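Local coordinates for DNA helicase assembly protein (Enterobacteria phage T4, PDB 1C1K) that loads the replicative helicase onto forked DNA covered by the single-stranded DNA-binding protein and coordinates leading- and lagging-strand synthesis during phage replication, at residues R5-G10 / E70-F75; K17-L22 / Q60-K65. All coordinates share one frame; numbering follows the deposited sequence.

Both contacts lie in the N-terminal half of a mainly helical chain. From the N terminus, strand 2-4 leads into the loop that carries residues 5-10, and interaction 1 sets this loop on helix 68-81, closing a span of about 60 residues. Interaction 2 is nested inside that span: residues 17-22 of helix 16-30 meet residues 60-65 of helix 56-65, the helix just before 68-81. The two centres are about 12 Å apart and the contacts touch, for Leu71 CB packs against Leu22 CD2 at 3.7 Å. Together they gather the loop and three helices into one hydrophobic cluster.

Interaction 1. Residues R5-G10 / E70-F75; sequences RMPAGG and ELALIF
Met6 packs against Ala72 and Leu73 of helix 68-81, Pro7 joins it on Ala72, and every contact between the two segments is apolar; no hydrogen bond crosses between them. The thioether does most of the touching. Its terminal methyl, CE of Met6, reaches CB of Ala72 at 3.7 Å and stands 4.0 Å from CG of Leu73, while SD of Met6 rests against the CD2 branch of Leu73 at 3.9 Å. This hold on two successive helix residues depends on a folded chain: bends at chi2 (-81°) and chi3 (-66°) curl the end of the methionine, so that sulfur and methyl both face the helix. The side chains of Met6 and Leu73 cross at about a right angle. Pro7 adds a second apolar surface, its ring carbon CD lying 4.0 Å from CB of Ala72. The small Ala72 methyl thus receives both the methionine tip and the proline ring, and lets the loop come close, with CA of Met6 7.3 Å from CA of Ala72.

Polar ties flank this patch. Arg5 is bonded through its backbone to Ile196, beside the small two-stranded sheet, and Gly10 makes a backbone hydrogen bond with Lys69 near the start of helix 68-81. Pro7 also touches Trp41 of a loop, and Leu73 reaches Tyr99 of helix 95-107.

Within the helix, the hydrogen bond from Ile74 N to Glu70 O (2.9 Å) spans the turn on which the loop rests. This is loop-on-helix packing, in which the connection leaving strand 2-4 is laid along one face of helix 68-81 in the N-terminal half of this two-domain, alpha-helical fold.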
loop_
_atom_site.group_PDB
_atom_site.type_symbol
_atom_site.label_atom_id
_atom_site.label_comp_id
_atom_site.label_asym_id
_atom_site.label_seq_id
_atom_site.Cartn_x
_atom_site.Cartn_y
_atom_site.Cartn_z
ATOM N N ARG A 5 6.135 -0.457 -9.027
ATOM C CA ARG A 5 7.350 -1.077 -9.525
ATOM C C ARG A 5 6.994 -2.560 -9.565
ATOM O O ARG A 5 6.275 -3.056 -8.694
ATOM C CB ARG A 5 8.516 -0.815 -8.569
ATOM C CG ARG A 5 8.924 0.650 -8.516
ATOM C CD ARG A 5 10.116 0.883 -7.606
ATOM N NE ARG A 5 10.581 2.265 -7.700
ATOM C CZ ARG A 5 10.183 3.244 -6.892
ATOM N NH1 ARG A 5 9.310 2.996 -5.925
ATOM N NH2 ARG A 5 10.652 4.475 -7.054
ATOM N N MET A 6 7.471 -3.261 -10.582
ATOM C CA MET A 6 7.148 -4.677 -10.725
ATOM C C MET A 6 8.355 -5.534 -11.063
ATOM O O MET A 6 9.367 -5.038 -11.560
ATOM C CB MET A 6 6.097 -4.858 -11.828
ATOM C CG MET A 6 4.813 -4.073 -11.614
ATOM S SD MET A 6 3.701 -4.923 -10.481
ATOM C CE MET A 6 3.306 -6.326 -11.430
ATOM N N PRO A 7 8.270 -6.840 -10.776
ATOM C CA PRO A 7 9.401 -7.715 -11.095
ATOM C C PRO A 7 9.607 -7.702 -12.611
ATOM O O PRO A 7 8.658 -7.505 -13.364
ATOM C CB PRO A 7 8.956 -9.086 -10.583
ATOM C CG PRO A 7 7.466 -8.988 -10.456
ATOM C CD PRO A 7 7.165 -7.563 -10.130
ATOM N N ALA A 8 10.842 -7.898 -13.058
ATOM C CA ALA A 8 11.117 -7.896 -14.493
ATOM C C ALA A 8 10.513 -9.138 -15.156
ATOM O O ALA A 8 10.334 -10.170 -14.507
ATOM C CB ALA A 8 12.619 -7.843 -14.740
ATOM N N GLY A 9 10.194 -9.022 -16.443
ATOM C CA GLY A 9 9.612 -10.137 -17.179
ATOM C C GLY A 9 8.232 -10.520 -16.677
ATOM O O GLY A 9 7.931 -11.701 -16.485
ATOM N N GLY A 10 7.388 -9.512 -16.490
ATOM C CA GLY A 10 6.046 -9.719 -15.980
ATOM C C GLY A 10 5.081 -10.547 -16.797
ATOM O O GLY A 10 4.076 -10.993 -16.262
ATOM N N GLU A 70 0.559 -10.370 -12.919
ATOM C CA GLU A 70 -0.730 -10.554 -12.262
ATOM C C GLU A 70 -0.524 -11.145 -10.859
ATOM O O GLU A 70 -1.177 -10.733 -9.893
ATOM C CB GLU A 70 -1.617 -11.476 -13.104
ATOM C CG GLU A 70 -1.920 -10.918 -14.498
ATOM C CD GLU A 70 -2.676 -11.894 -15.391
ATOM O OE1 GLU A 70 -2.227 -13.052 -15.555
ATOM O OE2 GLU A 70 -3.726 -11.496 -15.943
ATOM N N LEU A 71 0.388 -12.107 -10.747
ATOM C CA LEU A 71 0.673 -12.733 -9.461
ATOM C C LEU A 71 1.189 -11.675 -8.485
ATOM O O LEU A 71 0.765 -11.623 -7.334
ATOM C CB LEU A 71 1.716 -13.844 -9.633
ATOM C CG LEU A 71 1.240 -15.080 -10.411
ATOM C CD1 LEU A 71 2.440 -15.899 -10.886
ATOM C CD2 LEU A 71 0.329 -15.921 -9.523
ATOM N N ALA A 72 2.102 -10.827 -8.950
ATOM C CA ALA A 72 2.648 -9.769 -8.103
ATOM C C ALA A 72 1.532 -8.860 -7.589
ATOM O O ALA A 72 1.489 -8.523 -6.401
ATOM C CB ALA A 72 3.663 -8.948 -8.888
ATOM N N LEU A 73 0.633 -8.463 -8.486
ATOM C CA LEU A 73 -0.484 -7.585 -8.127
ATOM C C LEU A 73 -1.430 -8.251 -7.134
ATOM O O LEU A 73 -1.931 -7.601 -6.218
ATOM C CB LEU A 73 -1.252 -7.169 -9.385
ATOM C CG LEU A 73 -0.528 -6.180 -10.304
ATOM C CD1 LEU A 73 -1.433 -5.786 -11.462
ATOM C CD2 LEU A 73 -0.127 -4.956 -9.515
ATOM N N ILE A 74 -1.682 -9.546 -7.323
ATOM C CA ILE A 74 -2.554 -10.287 -6.419
ATOM C C ILE A 74 -1.957 -10.213 -5.009
ATOM O O ILE A 74 -2.647 -9.890 -4.044
ATOM C CB ILE A 74 -2.659 -11.780 -6.834
ATOM C CG1 ILE A 74 -3.587 -11.932 -8.041
ATOM C CG2 ILE A 74 -3.194 -12.619 -5.671
ATOM C CD1 ILE A 74 -3.422 -13.269 -8.773
ATOM N N PHE A 75 -0.665 -10.505 -4.887
ATOM C CA PHE A 75 -0.032 -10.483 -3.578
ATOM C C PHE A 75 0.120 -9.087 -3.001
ATOM O O PHE A 75 -0.142 -8.891 -1.815
ATOM C CB PHE A 75 1.316 -11.201 -3.633
ATOM C CG PHE A 75 1.197 -12.668 -3.959
ATOM C CD1 PHE A 75 2.096 -13.277 -4.828
ATOM C CD2 PHE A 75 0.156 -13.433 -3.427
ATOM C CE1 PHE A 75 1.961 -14.624 -5.167
ATOM C CE2 PHE A 75 0.012 -14.781 -3.759
ATOM C CZ PHE A 75 0.920 -15.378 -4.634
#

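Interaction 2. Residues K17-L22 / Q60-K65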
loop_
_atom_site.group_PDB
_atom_site.type_symbol
_atom_site.label_atom_id
_atom_site.label_comp_id
_atom_site.label_asym_id
_atom_site.label_seq_id
_atom_site.Cartn_x
_atom_site.Cartn_y
_atom_site.Cartn_z
ATOM N N LYS A 17 6.149 -23.501 -6.960
ATOM C CA LYS A 17 7.087 -23.107 -5.920
ATOM C C LYS A 17 7.529 -21.659 -6.130
ATOM O O LYS A 17 7.750 -20.921 -5.167
ATOM C CB LYS A 17 8.317 -24.024 -5.898
ATOM C CG LYS A 17 9.323 -23.608 -4.820
ATOM C CD LYS A 17 10.274 -24.726 -4.417
ATOM C CE LYS A 17 11.240 -24.228 -3.346
ATOM N NZ LYS A 17 12.574 -24.905 -3.405
ATOM N N SER A 18 7.665 -21.252 -7.388
ATOM C CA SER A 18 8.083 -19.888 -7.684
ATOM C C SER A 18 7.011 -18.897 -7.247
ATOM O O SER A 18 7.331 -17.793 -6.790
ATOM C CB SER A 18 8.386 -19.731 -9.179
ATOM O OG SER A 18 9.509 -20.528 -9.539
ATOM N N VAL A 19 5.743 -19.283 -7.383
ATOM C CA VAL A 19 4.649 -18.413 -6.961
ATOM C C VAL A 19 4.741 -18.271 -5.439
ATOM O O VAL A 19 4.558 -17.182 -4.890
ATOM C CB VAL A 19 3.269 -19.004 -7.350
ATOM C CG1 VAL A 19 2.145 -18.187 -6.720
ATOM C CG2 VAL A 19 3.115 -19.003 -8.859
ATOM N N TYR A 20 5.042 -19.372 -4.757
ATOM C CA TYR A 20 5.171 -19.334 -3.308
ATOM C C TYR A 20 6.314 -18.398 -2.910
ATOM O O TYR A 20 6.177 -17.620 -1.971
ATOM C CB TYR A 20 5.441 -20.731 -2.750
ATOM C CG TYR A 20 5.979 -20.714 -1.327
ATOM C CD1 TYR A 20 5.123 -20.543 -0.240
ATOM C CD2 TYR A 20 7.345 -20.877 -1.075
ATOM C CE1 TYR A 20 5.615 -20.538 1.067
ATOM C CE2 TYR A 20 7.843 -20.872 0.217
ATOM C CZ TYR A 20 6.974 -20.705 1.283
ATOM O OH TYR A 20 7.466 -20.728 2.575
ATOM N N LYS A 21 7.437 -18.484 -3.622
ATOM C CA LYS A 21 8.596 -17.635 -3.341
ATOM C C LYS A 21 8.243 -16.166 -3.532
ATOM O O LYS A 21 8.661 -15.308 -2.744
ATOM C CB LYS A 21 9.757 -18.000 -4.265
ATOM C CG LYS A 21 10.388 -19.350 -3.952
ATOM C CD LYS A 21 11.640 -19.577 -4.776
ATOM C CE LYS A 21 12.238 -20.940 -4.480
ATOM N NZ LYS A 21 13.193 -21.372 -5.544
ATOM N N LEU A 22 7.489 -15.872 -4.588
ATOM C CA LEU A 22 7.078 -14.496 -4.856
ATOM C C LEU A 22 6.204 -13.983 -3.704
ATOM O O LEU A 22 6.396 -12.872 -3.214
ATOM C CB LEU A 22 6.306 -14.418 -6.176
ATOM C CG LEU A 22 5.804 -13.023 -6.576
ATOM C CD1 LEU A 22 6.979 -12.155 -7.025
ATOM C CD2 LEU A 22 4.774 -13.148 -7.703
ATOM N N GLN A 60 0.079 -23.597 -6.516
ATOM C CA GLN A 60 0.063 -24.354 -7.764
ATOM C C GLN A 60 -1.056 -23.827 -8.669
ATOM O O GLN A 60 -0.831 -23.531 -9.848
ATOM C CB GLN A 60 -0.159 -25.845 -7.486
ATOM C CG GLN A 60 -0.447 -26.676 -8.736
ATOM C CD GLN A 60 0.692 -26.649 -9.746
ATOM O OE1 GLN A 60 0.460 -26.619 -10.960
ATOM N NE2 GLN A 60 1.922 -26.667 -9.253
ATOM N N LYS A 61 -2.262 -23.685 -8.123
ATOM C CA LYS A 61 -3.376 -23.193 -8.930
ATOM C C LYS A 61 -3.094 -21.802 -9.509
ATOM O O LYS A 61 -3.347 -21.547 -10.688
ATOM C CB LYS A 61 -4.666 -23.162 -8.103
ATOM C CG LYS A 61 -5.266 -24.530 -7.824
ATOM C CD LYS A 61 -5.553 -25.286 -9.111
ATOM C CE LYS A 61 -6.794 -24.764 -9.799
ATOM N NZ LYS A 61 -7.258 -25.710 -10.855
ATOM N N LEU A 62 -2.556 -20.906 -8.689
ATOM C CA LEU A 62 -2.258 -19.565 -9.174
ATOM C C LEU A 62 -1.231 -19.610 -10.306
ATOM O O LEU A 62 -1.362 -18.884 -11.290
ATOM C CB LEU A 62 -1.731 -18.693 -8.037
ATOM C CG LEU A 62 -2.776 -17.890 -7.258
ATOM C CD1 LEU A 62 -3.856 -18.807 -6.731
ATOM C CD2 LEU A 62 -2.082 -17.155 -6.111
ATOM N N SER A 63 -0.228 -20.476 -10.171
ATOM C CA SER A 63 0.826 -20.600 -11.177
ATOM C C SER A 63 0.326 -21.049 -12.545
ATOM O O SER A 63 0.895 -20.686 -13.574
ATOM C CB SER A 63 1.903 -21.582 -10.701
ATOM O OG SER A 63 1.533 -22.923 -10.989
ATOM N N GLU A 64 -0.731 -21.851 -12.560
ATOM C CA GLU A 64 -1.250 -22.352 -13.827
ATOM C C GLU A 64 -1.923 -21.279 -14.659
ATOM O O GLU A 64 -1.816 -21.276 -15.879
ATOM C CB GLU A 64 -2.253 -23.483 -13.572
ATOM C CG GLU A 64 -1.647 -24.695 -12.890
ATOM C CD GLU A 64 -2.684 -25.690 -12.392
ATOM O OE1 GLU A 64 -3.886 -25.493 -12.649
ATOM O OE2 GLU A 64 -2.288 -26.672 -11.740
ATOM N N LYS A 65 -2.586 -20.350 -13.983
ATOM C CA LYS A 65 -3.362 -19.320 -14.654
ATOM C C LYS A 65 -2.826 -17.904 -14.808
ATOM O O LYS A 65 -3.071 -17.265 -15.831
ATOM C CB LYS A 65 -4.731 -19.244 -13.972
ATOM C CG LYS A 65 -5.637 -18.144 -14.485
ATOM C CD LYS A 65 -7.010 -18.239 -13.846
ATOM C CE LYS A 65 -7.904 -17.094 -14.288
ATOM N NZ LYS A 65 -8.743 -17.474 -15.461
#
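The first torsion of Val19, chi1 172°, sends its two methyls to different residues of helix 56-65: CG1, trans to the backbone N, goes to Leu62, while CG2, trans to the carbonyl carbon, is pressed onto Ser63. On the other helix, chi1 of Ser63 (84°) places OG between its own backbone N and carbonyl carbon, from where it turns back to its helix and leaves CB to meet the valine.

The tightest approach is from CG2 of Val19 to CB of Ser63, 3.4 Å, shorter than usual for two carbons. The same methyl lies 3.6 Å from CA of Ser63, so it sits directly against the backbone. CG1 of Val19 meets CB of Leu62 more loosely at 4.1 Å, the two side chains crossing roughly at right angles. With so small a residue at the meeting point, CA of Val19 and CA of Ser63 come within 6.1 Å.

The serine hydroxyl is satisfied inside its own helix: Ser63 OG donates to Gln60 O at 2.7 Å, tilted only 17° from the carbonyl plane. That carbonyl also accepts from Glu64 N; the bond from OG holds the serine side chain in this rotation.

Val19 reaches Leu71 and Phe75 of helix 68-81 as well, and Tyr20, the next residue, packs edge-to-face with Phe59, also of helix 56-65. Lys17 forms a salt bridge to Asp47. The contact is close helix-to-helix packing across a small residue, a buried contact joining helices 16-30 and 56-65 in the N-terminal part of this two-domain, alpha-helical fold.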